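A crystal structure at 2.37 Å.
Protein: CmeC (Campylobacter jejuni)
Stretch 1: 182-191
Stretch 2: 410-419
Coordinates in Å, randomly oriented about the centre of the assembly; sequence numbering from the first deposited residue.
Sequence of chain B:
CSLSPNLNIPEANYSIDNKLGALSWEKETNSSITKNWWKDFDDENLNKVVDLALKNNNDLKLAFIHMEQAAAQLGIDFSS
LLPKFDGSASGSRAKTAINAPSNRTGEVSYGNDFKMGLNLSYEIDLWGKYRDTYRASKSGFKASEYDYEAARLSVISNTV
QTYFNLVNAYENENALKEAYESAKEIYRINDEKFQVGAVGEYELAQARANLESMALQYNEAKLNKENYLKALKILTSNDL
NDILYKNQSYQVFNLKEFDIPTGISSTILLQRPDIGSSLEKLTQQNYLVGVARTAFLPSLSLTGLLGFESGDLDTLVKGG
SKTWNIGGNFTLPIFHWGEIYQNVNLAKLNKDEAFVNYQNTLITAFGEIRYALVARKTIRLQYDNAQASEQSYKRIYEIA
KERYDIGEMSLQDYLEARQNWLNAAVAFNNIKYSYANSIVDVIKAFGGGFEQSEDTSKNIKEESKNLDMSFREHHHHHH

Stretch 1 (182-191) SAKEIYRIND
Stretch 2 (410-419) SLQDYLEARQ

Ile186 forms the apolar centre of the contact, its side chain seated as a knob in a hole lined by Leu411, Tyr414, Leu415 and Arg418. Its CA-to-CB bond points toward the second stretch, and chi1 m with chi2 t (-72°, 174°) extends CD1 into the hole: Ile186 CD1 lies 3.8 Å from Tyr414 CE2, 4.0 Å from Leu415 CD2 and 4.2 Å from Arg418 CD, while Ile186 CG2 meets Leu411 CD1 at 4.3 Å. Tyr414 (chi1 169°, chi2 63°) receives the methyl obliquely; Leu415 starts sideways, but its m,t rotamer brings its end nearer.

The backbones framing this packing are helical, 182-191 throughout and 411-419 after Ser410, with phi/psi near -66/-38 and i to i+4 bonds such as Ile186 N to Ser182 O (2.8 Å) and Leu415 N to Leu411 O (2.8 Å). The axes run antiparallel at 172° and approach no closer than 12.8 Å; Ala183 CA and Leu415 CA, 8.9 Å apart, set the register. Ser410 (phi/psi -64/153, chi1 p) caps the second helix, its OG accepting from Asp413 N at 3.3 Å.

One turn beyond Ile186, Asn190 OD1 lies 4.0 Å from Leu411 CD2 (Leu411 t,p). Asn190, at chi1 -82° and chi2 -94°, turns ND2 back to Ile186 O, a 2.9 Å hydrogen bond at 177°.

At the other end, Arg418 is extended (chi1-chi3 t, chi4 97°), with Ile186 CD1 over one guanidinium face. Arg418 NH2 reaches 3.2 Å from both Ser182 CB and Ala183 N. The latter pair comprises two donors, so it is no hydrogen bond; NH2 is satisfied elsewhere in the structure. No hydrogen bond crosses the contact, which buries 281 Å² in total.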

# COMPACT_ATOMS: atom_id res chain seq x y z
N SER B 182 33.99 -31.17 4.80
CA SER B 182 35.03 -31.79 4.00
C SER B 182 36.05 -30.76 3.53
O SER B 182 37.22 -31.08 3.33
CB SER B 182 34.43 -32.52 2.80
OG SER B 182 33.37 -33.37 3.20
N ALA B 183 35.61 -29.52 3.36
CA ALA B 183 36.51 -28.43 3.00
C ALA B 183 37.47 -28.15 4.14
O ALA B 183 38.61 -27.73 3.92
CB ALA B 183 35.72 -27.18 2.65
N LYS B 184 37.01 -28.37 5.37
CA LYS B 184 37.86 -28.21 6.54
C LYS B 184 38.86 -29.35 6.61
O LYS B 184 40.00 -29.16 7.02
CB LYS B 184 37.01 -28.16 7.81
CG LYS B 184 37.79 -27.76 9.05
CD LYS B 184 37.39 -28.59 10.26
CE LYS B 184 35.90 -28.47 10.55
NZ LYS B 184 35.50 -29.31 11.71
N GLU B 185 38.41 -30.54 6.21
CA GLU B 185 39.28 -31.71 6.17
C GLU B 185 40.34 -31.55 5.09
O GLU B 185 41.49 -31.95 5.28
CB GLU B 185 38.45 -32.97 5.92
CG GLU B 185 39.28 -34.25 5.81
CD GLU B 185 39.99 -34.60 7.11
OE1 GLU B 185 39.52 -34.17 8.18
OE2 GLU B 185 41.02 -35.31 7.05
N ILE B 186 39.96 -30.96 3.97
CA ILE B 186 40.89 -30.70 2.88
C ILE B 186 42.01 -29.77 3.34
O ILE B 186 43.19 -30.02 3.08
CB ILE B 186 40.18 -30.08 1.66
CG1 ILE B 186 39.31 -31.13 0.96
CG2 ILE B 186 41.19 -29.51 0.68
CD1 ILE B 186 38.45 -30.57 -0.15
N TYR B 187 41.65 -28.71 4.05
CA TYR B 187 42.63 -27.76 4.56
C TYR B 187 43.53 -28.38 5.62
O TYR B 187 44.73 -28.11 5.66
CB TYR B 187 41.93 -26.52 5.12
CG TYR B 187 42.90 -25.54 5.75
CD1 TYR B 187 43.73 -24.75 4.97
CD2 TYR B 187 42.99 -25.42 7.13
CE1 TYR B 187 44.62 -23.87 5.54
CE2 TYR B 187 43.88 -24.54 7.71
CZ TYR B 187 44.69 -23.76 6.91
OH TYR B 187 45.58 -22.88 7.49
N ARG B 188 42.94 -29.22 6.47
CA ARG B 188 43.70 -29.87 7.54
C ARG B 188 44.79 -30.76 6.95
O ARG B 188 45.90 -30.82 7.47
CB ARG B 188 42.77 -30.70 8.43
CG ARG B 188 43.43 -31.22 9.70
CD ARG B 188 42.58 -32.28 10.37
NE ARG B 188 42.51 -33.50 9.57
CZ ARG B 188 43.35 -34.52 9.69
NH1 ARG B 188 44.33 -34.47 10.59
NH2 ARG B 188 43.22 -35.59 8.92
N ILE B 189 44.46 -31.45 5.86
CA ILE B 189 45.43 -32.30 5.17
C ILE B 189 46.54 -31.46 4.56
O ILE B 189 47.73 -31.77 4.72
CB ILE B 189 44.75 -33.14 4.07
CG1 ILE B 189 43.75 -34.12 4.68
CG2 ILE B 189 45.79 -33.90 3.26
CD1 ILE B 189 44.35 -35.07 5.69
N ASN B 190 46.16 -30.39 3.87
CA ASN B 190 47.13 -29.52 3.22
C ASN B 190 47.96 -28.71 4.22
O ASN B 190 49.05 -28.25 3.90
CB ASN B 190 46.42 -28.57 2.25
CG ASN B 190 46.14 -29.22 0.91
OD1 ASN B 190 46.92 -29.10 -0.03
ND2 ASN B 190 45.01 -29.92 0.82
N ASP B 191 47.44 -28.55 5.44
CA ASP B 191 48.18 -27.84 6.48
C ASP B 191 49.26 -28.75 7.07
O ASP B 191 50.34 -28.28 7.42
CB ASP B 191 47.24 -27.35 7.58
CG ASP B 191 47.93 -26.47 8.59
OD1 ASP B 191 48.69 -25.57 8.19
OD2 ASP B 191 47.72 -26.69 9.81
N SER B 410 45.43 -31.33 -10.24
CA SER B 410 45.76 -30.21 -9.37
C SER B 410 44.66 -29.96 -8.35
O SER B 410 43.50 -30.29 -8.59
CB SER B 410 46.00 -28.94 -10.21
OG SER B 410 44.80 -28.53 -10.85
N LEU B 411 45.03 -29.38 -7.22
CA LEU B 411 44.08 -29.06 -6.16
C LEU B 411 43.01 -28.09 -6.67
O LEU B 411 41.83 -28.22 -6.34
CB LEU B 411 44.80 -28.46 -4.95
CG LEU B 411 43.92 -27.95 -3.80
CD1 LEU B 411 43.15 -29.09 -3.15
CD2 LEU B 411 44.76 -27.20 -2.78
N GLN B 412 43.45 -27.13 -7.48
CA GLN B 412 42.56 -26.12 -8.05
C GLN B 412 41.45 -26.75 -8.89
O GLN B 412 40.28 -26.40 -8.75
CB GLN B 412 43.36 -25.14 -8.90
CG GLN B 412 42.52 -24.12 -9.64
CD GLN B 412 43.37 -23.19 -10.49
OE1 GLN B 412 44.59 -23.14 -10.35
NE2 GLN B 412 42.72 -22.44 -11.37
N ASP B 413 41.83 -27.67 -9.77
CA ASP B 413 40.86 -28.38 -10.60
C ASP B 413 39.93 -29.25 -9.75
O ASP B 413 38.76 -29.43 -10.08
CB ASP B 413 41.57 -29.24 -11.65
CG ASP B 413 42.03 -28.44 -12.85
OD1 ASP B 413 42.09 -27.20 -12.76
OD2 ASP B 413 42.33 -29.06 -13.89
N TYR B 414 40.46 -29.78 -8.66
CA TYR B 414 39.68 -30.63 -7.77
C TYR B 414 38.65 -29.82 -6.98
O TYR B 414 37.49 -30.23 -6.86
CB TYR B 414 40.59 -31.39 -6.81
CG TYR B 414 39.86 -32.10 -5.70
CD1 TYR B 414 38.96 -33.13 -5.98
CD2 TYR B 414 40.06 -31.75 -4.37
CE1 TYR B 414 38.29 -33.78 -4.96
CE2 TYR B 414 39.40 -32.40 -3.35
CZ TYR B 414 38.51 -33.41 -3.65
OH TYR B 414 37.84 -34.06 -2.64
N LEU B 415 39.07 -28.67 -6.46
CA LEU B 415 38.18 -27.79 -5.72
C LEU B 415 37.06 -27.25 -6.61
O LEU B 415 35.93 -27.07 -6.17
CB LEU B 415 38.96 -26.62 -5.11
CG LEU B 415 39.98 -26.97 -4.03
CD1 LEU B 415 40.67 -25.72 -3.52
CD2 LEU B 415 39.33 -27.73 -2.88
N GLU B 416 37.40 -27.00 -7.87
CA GLU B 416 36.44 -26.50 -8.84
C GLU B 416 35.35 -27.53 -9.14
O GLU B 416 34.16 -27.20 -9.16
CB GLU B 416 37.14 -26.10 -10.14
CG GLU B 416 36.20 -25.79 -11.29
CD GLU B 416 36.94 -25.44 -12.57
OE1 GLU B 416 38.05 -24.87 -12.49
OE2 GLU B 416 36.41 -25.74 -13.66
N ALA B 417 35.76 -28.77 -9.36
CA ALA B 417 34.82 -29.85 -9.66
C ALA B 417 33.87 -30.08 -8.49
O ALA B 417 32.69 -30.38 -8.69
CB ALA B 417 35.58 -31.13 -10.00
N ARG B 418 34.40 -29.93 -7.29
CA ARG B 418 33.63 -30.08 -6.06
C ARG B 418 32.64 -28.93 -5.88
O ARG B 418 31.50 -29.14 -5.45
CB ARG B 418 34.57 -30.16 -4.86
CG ARG B 418 33.91 -30.12 -3.50
CD ARG B 418 34.97 -30.07 -2.41
NE ARG B 418 34.42 -29.65 -1.13
CZ ARG B 418 34.05 -30.48 -0.16
NH1 ARG B 418 34.17 -31.79 -0.34
NH2 ARG B 418 33.56 -30.01 0.98
N GLN B 419 33.07 -27.72 -6.23
CA GLN B 419 32.22 -26.54 -6.15
C GLN B 419 31.08 -26.64 -7.16
O GLN B 419 29.96 -26.20 -6.90
CB GLN B 419 33.03 -25.27 -6.40
CG GLN B 419 32.23 -23.98 -6.32
CD GLN B 419 31.88 -23.60 -4.90
OE1 GLN B 419 30.77 -23.85 -4.43
NE2 GLN B 419 32.82 -22.98 -4.20